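Local atomic coordinates of argininosuccinate lyase (Chelativorans sp., PDB entry 6RXA), a protein that acts as an EDDS lyase, a C-N lyase of the aspartase/fumarase superfamily, breaking a carbon-nitrogen bond to release fumarate. Residues Y42-H47 with Q74-A79. The protein carries 2 engineered substitutions. Sequence-based numbering, arbitrary orientation.
Sequences YDSQIH and QVDELA
Ser-44 and Asp-76 alone join the two helical segments, through one short hydrogen bond. The hydroxyl of Ser-44 donates to the carboxylate of Asp-76, with OG 2.7 Å from OD1. It approaches from above the carboxylate plane, 43° out of it. Both residues point their CB toward the opposite helix, and in both the first torsion swings the polar group away from the backbone carbonyl (chi1 -76° for Ser-44, -74° for Asp-76). Two short side chains thereby span a gap of 7.4 Å between the CA atoms of Ser-44 and Asp-76.

Van der Waals contact adds little: CB of Ser-44 lies 3.6 Å from OD2 of Asp-76, and the segments bury just 72 Å² between them.

Further polar bonds fix the rotation of the carboxylate. Asp-76 OD1 also bonds the hydroxyl of Tyr-91 on helix 88-99, while OD2 forms a salt bridge with Arg-48, one turn beyond Ser-44. This spread of partners would favour a charged carboxylate at the partly buried position. The imidazole of His-47 stays apart, its NE2 6.5 Å from Asp-76 OD1; the carbonyl O of Asp-43, one helical turn earlier, sits over the centre of one ring face, 3.2 Å above its plane.

Apolar packing between the two helices involves Phe-40, which touches Asp-76 and Ala-79; Ile-46 rests on Leu-115 and Met-122 of helix 112-147, and Val-75 on Ala-94 and Leu-95 of helix 88-99.

Helices 35-56 and 62-79 run in roughly opposite directions here, linked by a short loop: an antiparallel helical hairpin in the largely helical N-terminal part of an aspartase/fumarase-type subunit, away from the residues that bind fumarate and succinate, its two arms bridged by a serine-carboxylate bond.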
loop_
_atom_site.group_PDB
_atom_site.type_symbol
_atom_site.label_atom_id
_atom_site.label_comp_id
_atom_site.label_asym_id
_atom_site.label_seq_id
_atom_site.Cartn_x
_atom_site.Cartn_y
_atom_site.Cartn_z
ATOM N N TYR A 42 -2.384 -30.394 5.660
ATOM C CA TYR A 42 -1.258 -30.230 6.575
ATOM C C TYR A 42 -1.705 -30.347 8.025
ATOM O O TYR A 42 -1.015 -30.971 8.843
ATOM C CB TYR A 42 -0.576 -28.884 6.316
ATOM C CG TYR A 42 -0.055 -28.776 4.903
ATOM C CD1 TYR A 42 1.139 -29.382 4.533
ATOM C CD2 TYR A 42 -0.772 -28.104 3.927
ATOM C CE1 TYR A 42 1.611 -29.307 3.226
ATOM C CE2 TYR A 42 -0.298 -28.024 2.616
ATOM C CZ TYR A 42 0.882 -28.631 2.277
ATOM O OH TYR A 42 1.340 -28.532 0.975
ATOM N N ASP A 43 -2.850 -29.746 8.363
ATOM C CA ASP A 43 -3.416 -29.942 9.694
ATOM C C ASP A 43 -3.559 -31.426 10.009
ATOM O O ASP A 43 -3.272 -31.857 11.131
ATOM C CB ASP A 43 -4.781 -29.259 9.812
ATOM C CG ASP A 43 -4.681 -27.754 10.038
ATOM O OD1 ASP A 43 -3.573 -27.188 10.002
ATOM O OD2 ASP A 43 -5.738 -27.129 10.259
ATOM N N SER A 44 -3.998 -32.227 9.026
ATOM C CA SER A 44 -4.178 -33.662 9.247
ATOM C C SER A 44 -2.846 -34.355 9.515
ATOM O O SER A 44 -2.774 -35.282 10.332
ATOM C CB SER A 44 -4.893 -34.296 8.053
ATOM O OG SER A 44 -6.275 -33.996 8.073
ATOM N N GLN A 45 -1.786 -33.932 8.826
ATOM C CA GLN A 45 -0.456 -34.447 9.119
ATOM C C GLN A 45 -0.017 -34.049 10.520
ATOM O O GLN A 45 0.588 -34.854 11.242
ATOM C CB GLN A 45 0.537 -33.940 8.077
ATOM C CG GLN A 45 0.338 -34.568 6.713
ATOM C CD GLN A 45 0.541 -36.073 6.725
ATOM O OE1 GLN A 45 1.661 -36.557 6.896
ATOM N NE2 GLN A 45 -0.545 -36.822 6.544
ATOM N N ILE A 46 -0.323 -32.817 10.928
ATOM C CA ILE A 46 0.025 -32.368 12.276
ATOM C C ILE A 46 -0.663 -33.224 13.332
ATOM O O ILE A 46 -0.052 -33.588 14.343
ATOM C CB ILE A 46 -0.283 -30.868 12.432
ATOM C CG1 ILE A 46 0.680 -30.059 11.554
ATOM C CG2 ILE A 46 -0.244 -30.461 13.896
ATOM C CD1 ILE A 46 0.247 -28.606 11.375
ATOM N N HIS A 47 -1.939 -33.560 13.124
ATOM C CA HIS A 47 -2.615 -34.413 14.099
ATOM C C HIS A 47 -1.861 -35.724 14.276
ATOM O O HIS A 47 -1.688 -36.214 15.398
ATOM C CB HIS A 47 -4.045 -34.727 13.663
ATOM C CG HIS A 47 -4.903 -33.525 13.465
ATOM N ND1 HIS A 47 -4.754 -32.371 14.201
ATOM C CD2 HIS A 47 -5.915 -33.290 12.596
ATOM C CE1 HIS A 47 -5.638 -31.478 13.796
ATOM N NE2 HIS A 47 -6.351 -32.008 12.820
ATOM N N GLN A 74 -10.328 -41.999 8.727
ATOM C CA GLN A 74 -11.750 -41.994 8.397
ATOM C C GLN A 74 -12.284 -40.570 8.262
ATOM O O GLN A 74 -13.025 -40.269 7.321
ATOM C CB GLN A 74 -12.539 -42.762 9.457
ATOM C CG GLN A 74 -12.167 -44.233 9.590
ATOM C CD GLN A 74 -12.908 -44.900 10.741
ATOM O OE1 GLN A 74 -14.128 -45.040 10.700
ATOM N NE2 GLN A 74 -12.175 -45.294 11.777
ATOM N N VAL A 75 -11.920 -39.670 9.180
ATOM C CA VAL A 75 -12.449 -38.310 9.102
ATOM C C VAL A 75 -11.849 -37.565 7.914
ATOM O O VAL A 75 -12.534 -36.780 7.247
ATOM C CB VAL A 75 -12.263 -37.559 10.430
ATOM C CG1 VAL A 75 -12.869 -36.180 10.335
ATOM C CG2 VAL A 75 -12.929 -38.323 11.572
ATOM N N ASP A 76 -10.572 -37.813 7.613
ATOM C CA ASP A 76 -9.976 -37.227 6.420
ATOM C C ASP A 76 -10.791 -37.586 5.179
ATOM O O ASP A 76 -11.019 -36.736 4.308
ATOM C CB ASP A 76 -8.534 -37.710 6.262
ATOM C CG ASP A 76 -7.563 -37.073 7.259
ATOM O OD1 ASP A 76 -7.936 -36.139 8.004
ATOM O OD2 ASP A 76 -6.399 -37.529 7.289
ATOM N N GLU A 77 -11.239 -38.842 5.081
ATOM C CA GLU A 77 -12.030 -39.247 3.923
ATOM C C GLU A 77 -13.368 -38.513 3.891
ATOM O O GLU A 77 -13.813 -38.078 2.825
ATOM C CB GLU A 77 -12.221 -40.763 3.911
ATOM C CG GLU A 77 -13.174 -41.226 2.823
ATOM C CD GLU A 77 -12.617 -42.364 2.001
ATOM O OE1 GLU A 77 -12.361 -43.445 2.573
ATOM O OE2 GLU A 77 -12.429 -42.172 0.783
ATOM N N LEU A 78 -14.017 -38.354 5.048
ATOM C CA LEU A 78 -15.255 -37.582 5.105
ATOM C C LEU A 78 -15.027 -36.147 4.655
ATOM O O LEU A 78 -15.846 -35.570 3.929
ATOM C CB LEU A 78 -15.807 -37.569 6.529
ATOM C CG LEU A 78 -16.298 -38.888 7.109
ATOM C CD1 LEU A 78 -16.730 -38.694 8.533
ATOM C CD2 LEU A 78 -17.448 -39.428 6.280
ATOM N N ALA A 79 -13.925 -35.544 5.104
ATOM C CA ALA A 79 -13.630 -34.157 4.787
ATOM C C ALA A 79 -13.297 -33.937 3.318
ATOM O O ALA A 79 -13.374 -32.797 2.854
ATOM C CB ALA A 79 -12.480 -33.680 5.675
#